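Local coordinates for polyporopepsin (Irpex lacteus, PDB 1WKR), which cleaves proteins as an aspartic endopeptidase of the pepsin family, with broad specificity and milk-clotting activity, at residues W39-K44 / F98-I104; T51-D57 / T71-T76; G190-S194 / D305-G309; T201-S205 / I220-A224. All coordinates share one frame. Numbering follows the deposited sequence.

Interaction 1 (W39-K44 / F98-I104); sequences WLGADK and FDGVDGI
Residues 39-44 and 98-104 show how a brief antiparallel strand pair can be extended by side-chain and loop contacts. Trp39 and Ile104 form an antiparallel hydrogen-bonded pair (CA-CA 5.5 Å): Trp39 N donates to Ile104 O and Ile104 N to Trp39 O, each at 3.0 Å. Their side chains share a face of the sheet, Ile104 CB lying 3.5 Å from Trp39 NE1. With chi1 at p and chi2 near -92°, the indole of Trp39 folds over the opposite backbone, so that Gly103 CA makes a CH-pi contact 3.7 Å above the centroid of its six-membered ring. A CB on Gly103 would clash with Trp39 O. The indole edge meets the face of Phe98 in a T-shaped pair (centroids 4.8 Å, planes 89°), and Phe98 opens a type II turn to Val101. Asp102, chi1 m, secures the loop: its O accepts from Ala42 N (3.0 Å) and its OD1 from Lys44 N (2.9 Å), while a water lying 2.7 Å from Asp102 OD1 accepts from Gly41 N and Asp43 N. Asp102 OD2 turns to Ser28 N on strand 25-32. Strand 103-106 runs between strands 25-32 and 39-40, parallel to the first and antiparallel to the second, with the side chain of Ile104 about 4 Å from that of catalytic Asp32: the psi motif of pepsin-like proteases.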
# COMPACT_ATOMS: atom_id res chain seq x y z
N TRP A 39 0.92 -9.20 11.50
CA TRP A 39 0.08 -10.19 12.20
C TRP A 39 -0.37 -11.23 11.26
O TRP A 39 -0.41 -11.08 10.03
CB TRP A 39 -1.11 -9.46 12.86
CG TRP A 39 -2.10 -8.83 11.90
CD1 TRP A 39 -2.09 -7.56 11.43
CD2 TRP A 39 -3.28 -9.47 11.37
NE1 TRP A 39 -3.19 -7.35 10.60
CE2 TRP A 39 -3.96 -8.50 10.59
CE3 TRP A 39 -3.84 -10.74 11.51
CZ2 TRP A 39 -5.14 -8.76 9.91
CZ3 TRP A 39 -5.02 -11.02 10.84
CH2 TRP A 39 -5.70 -10.02 10.07
N LEU A 40 -0.79 -12.35 11.86
CA LEU A 40 -1.28 -13.51 11.11
C LEU A 40 -2.47 -14.12 11.90
O LEU A 40 -2.78 -13.70 13.02
CB LEU A 40 -0.15 -14.54 10.86
CG LEU A 40 0.55 -15.08 12.10
CD1 LEU A 40 -0.22 -16.25 12.78
CD2 LEU A 40 1.94 -15.58 11.68
N GLY A 41 -3.12 -15.09 11.28
CA GLY A 41 -4.24 -15.80 11.96
C GLY A 41 -5.52 -15.59 11.23
O GLY A 41 -6.58 -16.12 11.71
N ALA A 42 -5.60 -14.83 10.13
CA ALA A 42 -6.85 -14.70 9.36
C ALA A 42 -7.18 -15.91 8.60
O ALA A 42 -8.36 -16.04 8.07
CB ALA A 42 -6.78 -13.47 8.42
N ASP A 43 -6.30 -16.83 8.40
CA ASP A 43 -6.56 -18.11 7.63
C ASP A 43 -5.87 -19.22 8.37
O ASP A 43 -6.45 -19.78 9.35
CB ASP A 43 -6.20 -17.96 6.22
CG ASP A 43 -6.51 -19.22 5.39
OD1 ASP A 43 -7.10 -20.14 5.96
OD2 ASP A 43 -6.10 -19.29 4.19
N LYS A 44 -4.64 -19.54 8.01
CA LYS A 44 -3.89 -20.63 8.72
C LYS A 44 -3.79 -20.29 10.19
O LYS A 44 -3.50 -19.17 10.63
CB LYS A 44 -2.48 -20.66 8.17
CG LYS A 44 -2.43 -21.08 6.71
CD LYS A 44 -0.94 -20.94 6.18
CE LYS A 44 -0.67 -21.41 4.82
NZ LYS A 44 0.47 -22.18 4.62
N PHE A 98 -10.24 -9.47 5.60
CA PHE A 98 -8.97 -10.13 5.19
C PHE A 98 -9.14 -11.34 4.32
O PHE A 98 -8.25 -12.17 4.26
CB PHE A 98 -8.13 -10.35 6.42
CG PHE A 98 -7.71 -9.03 6.93
CD1 PHE A 98 -6.67 -8.29 6.28
CD2 PHE A 98 -8.33 -8.37 8.06
CE1 PHE A 98 -6.36 -6.99 6.67
CE2 PHE A 98 -7.98 -7.13 8.44
CZ PHE A 98 -7.01 -6.46 7.76
N ASP A 99 -10.25 -11.42 3.59
CA ASP A 99 -10.34 -12.52 2.60
C ASP A 99 -9.12 -12.51 1.68
O ASP A 99 -8.62 -11.43 1.22
CB ASP A 99 -11.61 -12.34 1.76
CG ASP A 99 -12.84 -12.77 2.56
OD1 ASP A 99 -12.70 -13.37 3.63
OD2 ASP A 99 -14.01 -12.53 1.96
N GLY A 100 -8.61 -13.74 1.45
CA GLY A 100 -7.50 -13.91 0.50
C GLY A 100 -6.09 -13.81 1.11
O GLY A 100 -5.15 -13.96 0.36
N VAL A 101 -5.99 -13.50 2.45
CA VAL A 101 -4.68 -13.35 3.09
C VAL A 101 -4.71 -13.96 4.49
O VAL A 101 -5.72 -14.18 5.11
CB VAL A 101 -4.26 -11.87 3.13
CG1 VAL A 101 -4.24 -11.23 1.71
CG2 VAL A 101 -5.05 -11.04 4.09
N ASP A 102 -3.47 -14.21 5.00
CA ASP A 102 -3.27 -14.64 6.38
C ASP A 102 -3.21 -13.54 7.40
O ASP A 102 -3.31 -13.76 8.57
CB ASP A 102 -2.01 -15.48 6.50
CG ASP A 102 -2.14 -16.88 5.92
OD1 ASP A 102 -2.90 -17.67 6.57
OD2 ASP A 102 -1.56 -17.22 4.91
N GLY A 103 -2.98 -12.28 6.93
CA GLY A 103 -2.74 -11.18 7.82
C GLY A 103 -1.98 -10.10 7.02
O GLY A 103 -2.08 -10.04 5.80
N ILE A 104 -1.24 -9.25 7.78
CA ILE A 104 -0.58 -8.07 7.21
C ILE A 104 0.91 -8.11 7.53
O ILE A 104 1.30 -8.44 8.67
CB ILE A 104 -1.23 -6.75 7.72
CG1 ILE A 104 -2.60 -6.60 7.08
CG2 ILE A 104 -0.32 -5.54 7.46
CD1 ILE A 104 -3.35 -5.30 7.48
O HOH W 1 -3.37 -16.91 9.16
O HOH W 2 -8.48 -14.93 5.39

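Interaction 2 (T51-D57 / T71-T76). With SO4 (sulfate ion), chain D.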
# COMPACT_ATOMS: atom_id res chain seq x y z
N THR A 51 10.67 -21.00 18.80
CA THR A 51 11.04 -19.59 18.73
C THR A 51 9.82 -18.66 19.10
O THR A 51 10.02 -17.45 19.18
CB THR A 51 11.51 -19.23 17.34
OG1 THR A 51 10.63 -19.68 16.35
CG2 THR A 51 12.93 -19.88 17.04
N SER A 52 8.66 -19.22 19.27
CA SER A 52 7.46 -18.42 19.71
C SER A 52 7.60 -18.10 21.19
O SER A 52 7.84 -19.07 21.99
CB SER A 52 6.21 -19.25 19.42
OG SER A 52 5.06 -18.51 19.87
N SER A 53 7.32 -16.92 21.60
CA SER A 53 7.28 -16.53 23.01
C SER A 53 6.15 -15.61 23.25
O SER A 53 5.82 -14.70 22.47
CB SER A 53 8.58 -15.73 23.36
OG SER A 53 9.71 -16.67 23.29
N ALA A 54 5.50 -15.83 24.38
CA ALA A 54 4.44 -14.94 24.80
C ALA A 54 4.89 -13.67 25.28
O ALA A 54 6.10 -13.35 25.44
CB ALA A 54 3.81 -15.61 26.07
N THR A 55 3.92 -12.57 25.02
CA THR A 55 4.17 -11.33 25.68
C THR A 55 3.02 -11.05 26.69
O THR A 55 2.17 -11.83 26.83
CB THR A 55 4.29 -10.13 24.72
OG1 THR A 55 2.93 -9.79 24.23
CG2 THR A 55 5.13 -10.42 23.52
N SER A 56 3.16 -9.86 27.36
CA SER A 56 2.10 -9.53 28.32
C SER A 56 0.92 -8.81 27.72
O SER A 56 -0.04 -8.45 28.37
CB SER A 56 2.70 -8.55 29.31
OG SER A 56 3.13 -7.39 28.76
N ASP A 57 0.90 -8.65 26.36
CA ASP A 57 -0.08 -7.76 25.70
C ASP A 57 -1.01 -8.47 24.78
O ASP A 57 -0.68 -9.41 24.04
CB ASP A 57 0.69 -6.74 24.86
CG ASP A 57 1.49 -5.79 25.70
OD1 ASP A 57 0.89 -5.12 26.63
OD2 ASP A 57 2.69 -5.62 25.47
N THR A 71 -3.63 -11.50 20.28
CA THR A 71 -2.55 -11.53 21.32
C THR A 71 -1.21 -11.31 20.59
O THR A 71 -1.04 -11.81 19.47
CB THR A 71 -2.54 -12.93 21.95
OG1 THR A 71 -3.75 -13.01 22.77
CG2 THR A 71 -1.40 -13.17 22.88
N GLU A 72 -0.34 -10.56 21.26
CA GLU A 72 1.01 -10.28 20.71
C GLU A 72 1.99 -11.33 21.13
O GLU A 72 2.04 -11.68 22.37
CB GLU A 72 1.44 -8.90 21.11
CG GLU A 72 2.61 -8.32 20.33
CD GLU A 72 2.21 -7.90 18.92
OE1 GLU A 72 1.05 -7.84 18.52
OE2 GLU A 72 3.19 -7.51 18.12
N TYR A 73 2.82 -11.81 20.28
CA TYR A 73 3.91 -12.78 20.51
C TYR A 73 5.18 -12.22 19.97
O TYR A 73 5.17 -11.29 19.17
CB TYR A 73 3.60 -14.07 19.78
CG TYR A 73 2.45 -14.87 20.29
CD1 TYR A 73 1.16 -14.56 19.96
CD2 TYR A 73 2.66 -15.94 21.20
CE1 TYR A 73 0.06 -15.30 20.44
CE2 TYR A 73 1.55 -16.69 21.70
CZ TYR A 73 0.31 -16.33 21.28
OH TYR A 73 -0.75 -17.07 21.82
N THR A 74 6.34 -12.83 20.31
CA THR A 74 7.55 -12.68 19.53
C THR A 74 7.85 -13.97 18.83
O THR A 74 7.53 -15.09 19.36
CB THR A 74 8.70 -12.11 20.27
OG1 THR A 74 9.05 -13.05 21.35
CG2 THR A 74 8.45 -10.79 20.91
N ASP A 75 8.47 -13.94 17.68
CA ASP A 75 8.80 -15.13 16.94
C ASP A 75 9.85 -14.81 15.87
O ASP A 75 10.16 -13.60 15.63
CB ASP A 75 7.53 -15.73 16.27
CG ASP A 75 7.59 -17.25 16.20
OD1 ASP A 75 8.65 -17.82 15.98
OD2 ASP A 75 6.50 -17.88 16.22
N THR A 76 10.42 -15.81 15.26
CA THR A 76 11.40 -15.62 14.18
C THR A 76 10.62 -15.48 12.90
O THR A 76 9.82 -16.35 12.52
CB THR A 76 12.34 -16.80 14.12
OG1 THR A 76 13.13 -16.75 15.32
CG2 THR A 76 13.31 -16.71 12.94
S SO4 D . -7.12 -13.76 22.44
O1 SO4 D . -7.11 -15.41 22.63
O2 SO4 D . -6.02 -13.51 21.45
O3 SO4 D . -8.37 -13.42 21.88
O4 SO4 D . -6.86 -13.09 23.65
O HOH W 3 12.52 -15.59 17.80
O HOH W 4 10.59 -15.14 20.46
O HOH W 5 8.53 -12.33 24.05
O HOH W 6 1.46 -13.74 24.26
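The short, weakly bonded strand 53-55 runs roughly antiparallel to strand 71-76, their axes 4.8 Å apart at closest and 145° between directions. Ser53 and Thr74 form the hydrogen-bonded pair, Ser53 N to Thr74 O and Thr74 N to Ser53 O both being 2.9 Å. The chain then turns a corner at Ser56, and pairing resumes with Glu72 N to Asp57 O at 3.0 Å. At that corner Thr55 N reaches Glu72 O only weakly (3.4 Å), but Thr55 OG1 donates to the same Glu72 O at 2.8 Å and accepts from Asp57 N (3.2 Å), an ST turn. A water reinforces this weak spot, accepting from Thr55 N (2.8 Å) and donating to Glu72 O (2.9 Å). At the other end Thr51 OG1 donates to Asp75 OD1 at 2.7 Å, while Asp75 OD2 and Ser52 OG both bond Tyr46. Thr71 OG1 donates to O2 of a sulfate ion, probably from the crystallisation liquor. Further waters link Thr74 OG1 to Thr51 O and to Ala54 O, a chemistry suited to a partly solvated edge of the sheet.

Interaction 3 (G190-S194 / D305-G309). Unlike the reference sequence in segment 190-194: Ser194 (reference Thr).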
# COMPACT_ATOMS: atom_id res chain seq x y z
N GLY A 190 3.54 9.80 4.69
CA GLY A 190 2.74 10.99 4.26
C GLY A 190 3.58 11.95 3.51
O GLY A 190 4.73 12.24 3.86
N ILE A 191 3.00 12.47 2.43
CA ILE A 191 3.67 13.43 1.58
C ILE A 191 2.70 14.57 1.24
O ILE A 191 1.49 14.45 1.43
CB ILE A 191 4.19 12.79 0.24
CG1 ILE A 191 3.02 12.30 -0.63
CG2 ILE A 191 5.13 11.61 0.56
CD1 ILE A 191 3.44 11.84 -2.00
N ASN A 192 3.25 15.66 0.72
CA ASN A 192 2.47 16.69 0.09
C ASN A 192 2.45 16.52 -1.41
O ASN A 192 3.50 16.20 -1.99
CB ASN A 192 3.06 18.07 0.48
CG ASN A 192 3.09 18.25 1.98
OD1 ASN A 192 4.23 18.67 2.51
ND2 ASN A 192 2.12 17.96 2.67
N GLN A 193 1.29 16.73 -2.05
CA GLN A 193 1.25 16.69 -3.51
C GLN A 193 0.09 17.55 -3.98
O GLN A 193 -0.81 17.87 -3.18
CB GLN A 193 1.08 15.24 -4.04
CG GLN A 193 -0.34 14.75 -4.02
CD GLN A 193 -0.44 13.26 -4.38
OE1 GLN A 193 0.56 12.60 -4.64
NE2 GLN A 193 -1.67 12.76 -4.41
N SER A 194 0.04 17.84 -5.28
CA SER A 194 -1.14 18.33 -5.94
C SER A 194 -1.47 17.41 -7.11
O SER A 194 -0.62 16.65 -7.56
CB SER A 194 -0.95 19.77 -6.41
OG SER A 194 -0.05 19.75 -7.50
N ASP A 305 -5.67 13.85 2.82
CA ASP A 305 -6.68 14.23 1.81
C ASP A 305 -6.58 13.40 0.55
O ASP A 305 -7.28 13.68 -0.45
CB ASP A 305 -6.52 15.71 1.49
CG ASP A 305 -6.80 16.67 2.63
OD1 ASP A 305 -7.37 16.25 3.68
OD2 ASP A 305 -6.49 17.87 2.47
N PHE A 306 -5.69 12.43 0.55
CA PHE A 306 -5.57 11.48 -0.56
C PHE A 306 -4.84 10.22 -0.07
O PHE A 306 -4.10 10.31 0.94
CB PHE A 306 -4.81 12.11 -1.80
CG PHE A 306 -3.38 12.47 -1.48
CD1 PHE A 306 -2.36 11.54 -1.49
CD2 PHE A 306 -3.04 13.79 -1.14
CE1 PHE A 306 -1.06 11.86 -1.21
CE2 PHE A 306 -1.73 14.13 -0.87
CZ PHE A 306 -0.75 13.19 -0.89
N ILE A 307 -5.05 9.16 -0.81
CA ILE A 307 -4.25 7.91 -0.62
C ILE A 307 -3.80 7.51 -2.02
O ILE A 307 -4.63 7.12 -2.86
CB ILE A 307 -5.02 6.79 0.07
CG1 ILE A 307 -5.52 7.23 1.44
CG2 ILE A 307 -4.11 5.59 0.20
CD1 ILE A 307 -6.35 6.23 2.21
N ASN A 308 -2.49 7.55 -2.26
CA ASN A 308 -1.92 6.99 -3.51
C ASN A 308 -1.77 5.49 -3.24
O ASN A 308 -0.85 5.05 -2.54
CB ASN A 308 -0.59 7.63 -3.86
CG ASN A 308 -0.67 9.11 -4.15
OD1 ASN A 308 -1.74 9.70 -4.32
ND2 ASN A 308 0.50 9.75 -4.24
N GLY A 309 -2.70 4.70 -3.79
CA GLY A 309 -2.81 3.28 -3.49
C GLY A 309 -2.13 2.39 -4.45
O GLY A 309 -1.32 2.81 -5.29
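Ile191 makes the first touch from strand 190-194, its CG1 lying 3.9 Å from Phe306 CZ, while its backbone O comes within 3.5 Å of the same Phe306 CZ. The CA-to-CB bond of Asn192 points away, and its ND2 bonds Thr180 OG1; Gln193 turns back across the gap. The strand axes pass 9.1 Å apart at 105°, so the gap is filled by side chains, chiefly those of Gln193, Phe306 and Asn308, with no backbone pairing. Strand 306-308 lies between strand 207-211, which it parallels, and strand 218-220, which is antiparallel to it, the psi motif that carries catalytic Asp212 in this lobe of the pepsin fold. Against it Gln193 lays its chain flat on the Phe306 ring: CG is 3.8 Å from the Phe306 centroid in a CH-pi contact, and NE2 sits over the same face, 3.2 Å from Phe306 CD1. The amides of Gln193 and Asn308 then clasp each other, Asn308 ND2 donating to Gln193 OE1 at 2.9 Å and Gln193 NE2 to Asn308 OD1 at 3.1 Å.

Interaction 4 (T201-S205 / I220-A224)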
# COMPACT_ATOMS: atom_id res chain seq x y z
N THR A 201 -6.99 21.72 -15.61
CA THR A 201 -8.09 21.44 -14.65
C THR A 201 -7.52 21.04 -13.33
O THR A 201 -7.05 19.89 -13.15
CB THR A 201 -9.05 20.39 -15.18
OG1 THR A 201 -9.53 20.85 -16.50
CG2 THR A 201 -10.25 20.19 -14.32
N SER A 202 -7.62 21.86 -12.30
CA SER A 202 -7.18 21.43 -10.97
C SER A 202 -8.11 20.39 -10.41
O SER A 202 -9.33 20.48 -10.57
CB SER A 202 -7.13 22.69 -10.01
OG SER A 202 -6.67 22.24 -8.72
N ILE A 203 -7.60 19.38 -9.81
CA ILE A 203 -8.35 18.33 -9.12
C ILE A 203 -8.18 18.46 -7.59
O ILE A 203 -9.15 18.51 -6.87
CB ILE A 203 -7.97 16.95 -9.65
CG1 ILE A 203 -8.29 16.80 -11.13
CG2 ILE A 203 -8.64 15.86 -8.78
CD1 ILE A 203 -9.82 16.90 -11.45
N LEU A 204 -6.93 18.49 -7.11
CA LEU A 204 -6.61 18.58 -5.71
C LEU A 204 -5.52 19.57 -5.54
O LEU A 204 -4.38 19.31 -6.02
CB LEU A 204 -6.24 17.20 -5.17
CG LEU A 204 -6.04 17.15 -3.63
CD1 LEU A 204 -7.38 17.24 -2.89
CD2 LEU A 204 -5.37 15.85 -3.24
N SER A 205 -5.75 20.67 -4.87
CA SER A 205 -4.72 21.64 -4.60
C SER A 205 -3.68 21.08 -3.62
O SER A 205 -4.04 20.20 -2.79
CB SER A 205 -5.34 22.95 -3.98
OG SER A 205 -6.41 23.44 -4.86
N ILE A 220 -9.09 10.17 -3.44
CA ILE A 220 -8.94 11.63 -3.30
C ILE A 220 -10.09 12.22 -2.54
O ILE A 220 -11.21 11.68 -2.55
CB ILE A 220 -8.74 12.31 -4.72
CG1 ILE A 220 -9.97 12.05 -5.63
CG2 ILE A 220 -7.47 11.77 -5.34
CD1 ILE A 220 -9.84 12.70 -7.00
N ALA A 221 -9.82 13.31 -1.86
CA ALA A 221 -10.85 13.99 -1.05
C ALA A 221 -12.13 14.22 -1.83
O ALA A 221 -12.08 14.39 -3.04
CB ALA A 221 -10.32 15.33 -0.53
N SER A 222 -13.25 14.23 -1.13
CA SER A 222 -14.56 14.25 -1.82
C SER A 222 -14.77 15.39 -2.74
O SER A 222 -15.38 15.22 -3.79
CB SER A 222 -15.67 14.23 -0.71
OG SER A 222 -15.51 13.10 0.14
N ASP A 223 -14.30 16.60 -2.36
CA ASP A 223 -14.41 17.71 -3.26
C ASP A 223 -13.58 17.58 -4.50
O ASP A 223 -13.97 17.99 -5.62
CB ASP A 223 -14.07 19.04 -2.50
CG ASP A 223 -12.80 18.99 -1.68
OD1 ASP A 223 -12.52 18.03 -0.93
OD2 ASP A 223 -11.97 19.94 -1.74
N ALA A 224 -12.40 16.92 -4.41
CA ALA A 224 -11.57 16.60 -5.57
C ALA A 224 -12.19 15.51 -6.41
O ALA A 224 -12.17 15.59 -7.65
CB ALA A 224 -10.21 16.14 -5.04
O HOH W 7 -10.38 19.85 -4.68
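Ile220 begins the contact at the end of strand 218-220, with its CD1 3.8 Å from Ile203 CG2; it also packs against Ile195 of the strand beside Ile203 and Leu204. Next comes Ala221, the N-cap residue of helix 222-232, whose CB approaches Leu204 CD1 at 4.2 Å. Its O accepts a weak bond from Ala224 N (2.9 Å) as the first turn of the helix closes. What brings two successive hydrophobic residues to this turn is a classic beta bulge: Ile203 and Leu204 both stand opposite Ile195 of strand 190-197, and the backbone angles of Ile203 (phi -108°, psi -55°) depart from those of a regular strand where the chain rounds its corner. Ser222 faces elsewhere, its OG bonded to Asp295. Asp223 takes part through a water, which donates to Ile203 O at 2.8 Å and weakly to Asp223 OD2 at 3.3 Å; the same OD2 is bonded to Ser300 OG. Ala224 comes closest of all, CA to CA 5.1 Å from Ile203. Its CB lies 3.2 Å from Ile203 O, and a side chain as small as a methyl is consistent with so close an approach. The same Ala224 CB is 4.1 Å from Ile203 CG2 and 3.7 Å from Leu204 CD1, while Ala224 CA approaches Ile203 O at 3.3 Å in a CA-H...O contact.

In the fold
The four contacts fall into two pairs on opposite sides of the chain's centre, as expected of a bilobal pepsin-like enzyme. Interaction 2 is nested within the loop that interaction 1 closes; their centres are 17 Å apart in one sheet, and they do not touch. Further along the chain, interaction 4 is nested likewise within interaction 3. Here the centres are 11 Å apart and the contacts meet, Phe306 CD2 lying 3.7 Å from Leu204 CD2, with a probable hydrogen bond from Ala221 N to Asp305 O (2.9 Å). Interactions 1 and 3, their centres about 27 Å apart, each involve a strand beside a catalytic aspartate, whereas 2 and 4, with centres about 44 Å apart, lie farther out.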